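PDB 2J22: fucolectin-related protein from Streptococcus pneumoniae, which probably binds fucose-containing glycans such as blood group antigens, as a calcium-containing carbohydrate-binding module of a pneumococcal virulence factor. Local coordinates for residues A[90-93]-A[99-102]; A[104-109]-A[114-119]. One frame throughout, in Å; residues are numbered along the deposited sequence.

Contact 1 (A[90-93]-A[99-102]); sequences DIII and YEVF
I93 and F102 face each other as an antiparallel hydrogen-bonded pair, and their side chains meet on the same side of the sheet. The isoleucine comes to the rim of the ring rather than over it: CG1 of I93 lies near the ring plane, 3.7 Å from CD2 of F102. With CG of F102 anti to the backbone N (chi1 167°), the ring swings out to present this CD2 edge, the two side chains crossing at an oblique angle. The other branch of I93, CG2, anti to its own N, packs on CG2 of V101 at 3.9 Å. CG2 of I92, the residue before, meets CG of E100 at 3.5 Å, the two side chains crossing at about a right angle; the bent glutamate then carries OE1 back to a hydrogen bond with T103. The backbone explains the uneven pairing. I93 N gives a nearly straight bond to F102 O (2.9 Å, 174°), whereas I93 O takes a short bond from V101 N (2.7 Å) and a weak, bent one from F102 N (3.3 Å). V101 and F102 thus share one partner, a classic beta bulge. One carbonyl held firmly by V101 N and only weakly by F102 N lets the extra residue be taken up while I93 keeps both its N and its O in use, and the F102 side chain still packs on L118 and L121.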
# COMPACT_ATOMS: atom_id res chain seq x y z
N ASP A 90 -6.41 -3.58 6.77
CA ASP A 90 -7.22 -3.96 5.65
C ASP A 90 -6.65 -3.44 4.35
O ASP A 90 -6.11 -2.30 4.28
CB ASP A 90 -8.62 -3.38 5.82
CG ASP A 90 -9.40 -4.04 6.90
OD1 ASP A 90 -9.31 -5.31 7.07
OD2 ASP A 90 -10.13 -3.37 7.63
N ILE A 91 -6.79 -4.27 3.32
CA ILE A 91 -6.57 -3.90 1.92
C ILE A 91 -7.97 -3.80 1.33
O ILE A 91 -8.73 -4.78 1.40
CB ILE A 91 -5.76 -5.01 1.19
CG1 ILE A 91 -4.41 -5.22 1.88
CG2 ILE A 91 -5.67 -4.73 -0.34
CD1 ILE A 91 -3.58 -6.36 1.34
N ILE A 92 -8.30 -2.64 0.73
CA ILE A 92 -9.60 -2.39 0.17
C ILE A 92 -9.44 -1.94 -1.26
O ILE A 92 -8.70 -0.99 -1.53
CB ILE A 92 -10.37 -1.25 0.94
CG1 ILE A 92 -10.17 -1.33 2.47
CG2 ILE A 92 -11.85 -1.38 0.64
CD1 ILE A 92 -10.44 -0.04 3.24
N ILE A 93 -10.13 -2.59 -2.18
CA ILE A 93 -10.08 -2.22 -3.63
C ILE A 93 -11.42 -1.67 -4.04
O ILE A 93 -12.45 -2.22 -3.69
CB ILE A 93 -9.62 -3.44 -4.49
CG1 ILE A 93 -8.34 -4.07 -3.85
CG2 ILE A 93 -9.47 -3.05 -6.01
CD1 ILE A 93 -7.42 -4.86 -4.77
N TYR A 99 -16.72 2.69 -5.07
CA TYR A 99 -17.40 1.71 -4.24
C TYR A 99 -16.47 0.51 -4.08
O TYR A 99 -15.79 0.08 -5.01
CB TYR A 99 -18.71 1.26 -4.88
CG TYR A 99 -19.79 2.29 -4.82
CD1 TYR A 99 -20.47 2.56 -3.64
CD2 TYR A 99 -20.13 3.01 -5.95
CE1 TYR A 99 -21.45 3.58 -3.58
CE2 TYR A 99 -21.09 3.99 -5.92
CZ TYR A 99 -21.77 4.27 -4.75
OH TYR A 99 -22.72 5.26 -4.76
N GLU A 100 -16.50 -0.06 -2.89
CA GLU A 100 -15.69 -1.23 -2.59
C GLU A 100 -16.01 -2.43 -3.49
O GLU A 100 -17.19 -2.84 -3.63
CB GLU A 100 -15.87 -1.58 -1.12
CG GLU A 100 -14.91 -2.63 -0.63
CD GLU A 100 -15.63 -3.73 0.10
OE1 GLU A 100 -15.68 -3.68 1.36
OE2 GLU A 100 -16.16 -4.62 -0.59
N VAL A 101 -14.98 -3.03 -4.08
CA VAL A 101 -15.19 -4.26 -4.83
C VAL A 101 -14.51 -5.47 -4.22
O VAL A 101 -14.72 -6.57 -4.71
CB VAL A 101 -14.78 -4.14 -6.34
CG1 VAL A 101 -15.65 -3.08 -7.01
CG2 VAL A 101 -13.26 -3.82 -6.49
N PHE A 102 -13.69 -5.28 -3.17
CA PHE A 102 -12.90 -6.38 -2.56
C PHE A 102 -12.26 -5.89 -1.25
O PHE A 102 -11.70 -4.81 -1.20
CB PHE A 102 -11.80 -6.86 -3.53
CG PHE A 102 -10.72 -7.77 -2.90
CD1 PHE A 102 -10.91 -9.16 -2.81
CD2 PHE A 102 -9.50 -7.25 -2.46
CE1 PHE A 102 -9.90 -10.01 -2.26
CE2 PHE A 102 -8.48 -8.09 -1.89
CZ PHE A 102 -8.69 -9.48 -1.79

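Contact 2 (A[104-109]-A[114-119]); sequences QHIDSL and LSIDLK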
# COMPACT_ATOMS: atom_id res chain seq x y z
N GLN A 104 -9.67 -7.33 2.06
CA GLN A 104 -8.98 -8.41 2.76
C GLN A 104 -8.28 -7.93 4.04
O GLN A 104 -7.55 -6.92 4.05
CB GLN A 104 -8.01 -9.12 1.82
CG GLN A 104 -6.81 -9.71 2.47
CD GLN A 104 -6.75 -11.21 2.43
OE1 GLN A 104 -5.94 -11.78 1.69
NE2 GLN A 104 -7.59 -11.87 3.24
N HIS A 105 -8.48 -8.69 5.11
CA HIS A 105 -7.90 -8.32 6.37
C HIS A 105 -6.60 -9.05 6.58
O HIS A 105 -6.54 -10.26 6.32
CB HIS A 105 -8.81 -8.66 7.53
CG HIS A 105 -8.28 -8.13 8.81
ND1 HIS A 105 -8.45 -6.82 9.18
CD2 HIS A 105 -7.45 -8.67 9.73
CE1 HIS A 105 -7.84 -6.61 10.34
NE2 HIS A 105 -7.22 -7.71 10.69
N ILE A 106 -5.57 -8.34 7.04
CA ILE A 106 -4.27 -8.94 7.32
C ILE A 106 -3.92 -8.83 8.80
O ILE A 106 -3.92 -7.77 9.39
CB ILE A 106 -3.14 -8.32 6.42
CG1 ILE A 106 -3.50 -8.36 4.92
CG2 ILE A 106 -1.73 -8.96 6.75
CD1 ILE A 106 -3.44 -9.79 4.26
N ASP A 107 -3.60 -9.97 9.41
CA ASP A 107 -3.28 -10.00 10.82
C ASP A 107 -1.85 -9.51 11.00
O ASP A 107 -1.60 -8.55 11.74
CB ASP A 107 -3.47 -11.42 11.40
CG ASP A 107 -4.93 -11.93 11.25
OD1 ASP A 107 -5.90 -11.19 11.55
OD2 ASP A 107 -5.21 -13.09 10.85
N SER A 108 -0.91 -10.14 10.30
CA SER A 108 0.48 -9.73 10.38
C SER A 108 1.30 -10.27 9.20
O SER A 108 0.86 -11.18 8.49
CB SER A 108 1.12 -10.16 11.72
OG SER A 108 1.30 -11.56 11.78
N LEU A 109 2.47 -9.67 9.01
CA LEU A 109 3.43 -10.13 8.02
C LEU A 109 4.46 -10.95 8.77
O LEU A 109 4.87 -10.58 9.87
CB LEU A 109 4.14 -8.93 7.39
CG LEU A 109 3.60 -8.38 6.09
CD1 LEU A 109 2.20 -7.85 6.25
CD2 LEU A 109 4.53 -7.28 5.57
N LEU A 114 4.30 -9.20 1.58
CA LEU A 114 3.12 -10.05 1.37
C LEU A 114 2.62 -9.93 -0.06
O LEU A 114 2.50 -8.85 -0.59
CB LEU A 114 2.01 -9.74 2.37
CG LEU A 114 0.53 -9.84 1.98
CD1 LEU A 114 -0.10 -11.10 2.46
CD2 LEU A 114 -0.28 -8.62 2.48
N SER A 115 2.34 -11.08 -0.66
CA SER A 115 1.88 -11.14 -2.03
C SER A 115 0.43 -11.59 -2.01
O SER A 115 0.05 -12.47 -1.23
CB SER A 115 2.75 -12.09 -2.88
OG SER A 115 2.69 -11.75 -4.26
N ILE A 116 -0.41 -10.95 -2.81
CA ILE A 116 -1.82 -11.33 -2.91
C ILE A 116 -2.16 -11.52 -4.38
O ILE A 116 -1.92 -10.61 -5.18
CB ILE A 116 -2.70 -10.22 -2.33
CG1 ILE A 116 -2.30 -9.90 -0.88
CG2 ILE A 116 -4.17 -10.59 -2.47
CD1 ILE A 116 -3.21 -10.46 0.19
N ASP A 117 -2.69 -12.68 -4.76
CA ASP A 117 -3.10 -12.85 -6.15
C ASP A 117 -4.51 -12.31 -6.20
O ASP A 117 -5.25 -12.43 -5.25
CB ASP A 117 -3.04 -14.32 -6.62
CG ASP A 117 -1.62 -14.79 -6.96
OD1 ASP A 117 -0.76 -13.99 -7.42
OD2 ASP A 117 -1.26 -15.99 -6.82
N LEU A 118 -4.87 -11.62 -7.28
CA LEU A 118 -6.19 -10.99 -7.32
C LEU A 118 -6.99 -11.60 -8.44
O LEU A 118 -8.15 -11.21 -8.67
CB LEU A 118 -6.06 -9.46 -7.50
CG LEU A 118 -5.57 -8.73 -6.25
CD1 LEU A 118 -5.31 -7.23 -6.51
CD2 LEU A 118 -6.48 -8.95 -5.01
N LYS A 119 -6.35 -12.52 -9.16
CA LYS A 119 -6.93 -13.15 -10.36
C LYS A 119 -7.76 -12.29 -11.33
O LYS A 119 -8.89 -12.68 -11.66
CB LYS A 119 -7.77 -14.36 -9.94
CG LYS A 119 -7.20 -15.12 -8.77
CD LYS A 119 -7.03 -16.57 -9.17
CE LYS A 119 -5.60 -16.99 -9.05
NZ LYS A 119 -5.64 -18.36 -8.48
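I106 and L114 reach toward each other tip to tip, CD1 of the isoleucine standing 3.8 Å from CD2 of the leucine and 4.0 Å from its CD1. The same I106 CD1 also approaches CD1 of I116, at 4.1 Å, so one methyl serves two residues of the facing strand. Beside it, Q104 sends its amide oxygen across: OE1 lies 3.4 Å from CD1 of I116, a polar atom resting against a methyl, brought there by a chain that leaves anti to the backbone N (chi1 150°) and then bends at chi2 (114°). At the other end the contact is looser, with CG of L109 4.3 Å from CB of L114. A second shell sets these side chains in place. I106 is backed by F89 and I91 of the neighbouring strand, to which Q104 and I106 are also tied by backbone hydrogen bonds, while L114 and I116 are bonded in the same way to I75 and L73. The two strands run nearly antiparallel, at 157°, yet their axes approach no closer than 11.2 Å and only side chains bridge them. Such face-to-face packing of two separately hydrogen-bonded sheets is the hallmark of a beta sandwich, here consistent with the galactose-binding domain fold.

In the fold
Along the chain the two contacts follow one another, 90-102 then 104-119, and the strand 100-108 carries a segment of each; their centres lie about 12 Å apart. Contact 1 is made within one sheet, pairing edge strand 100-108 with strand 89-94 as a hairpin. Contact 2 passes from that same edge strand to strand 113-118 of the opposing sheet. The two are joined directly: H105 is hydrogen-bonded to D90, Q104 continues the backbone pairing with I91, and L118 packs against both I93 and F102. One strand therefore first completes its own sheet and then helps cover the apolar layer between the sheets, within the galactose-binding-like domain that also holds the calcium ion.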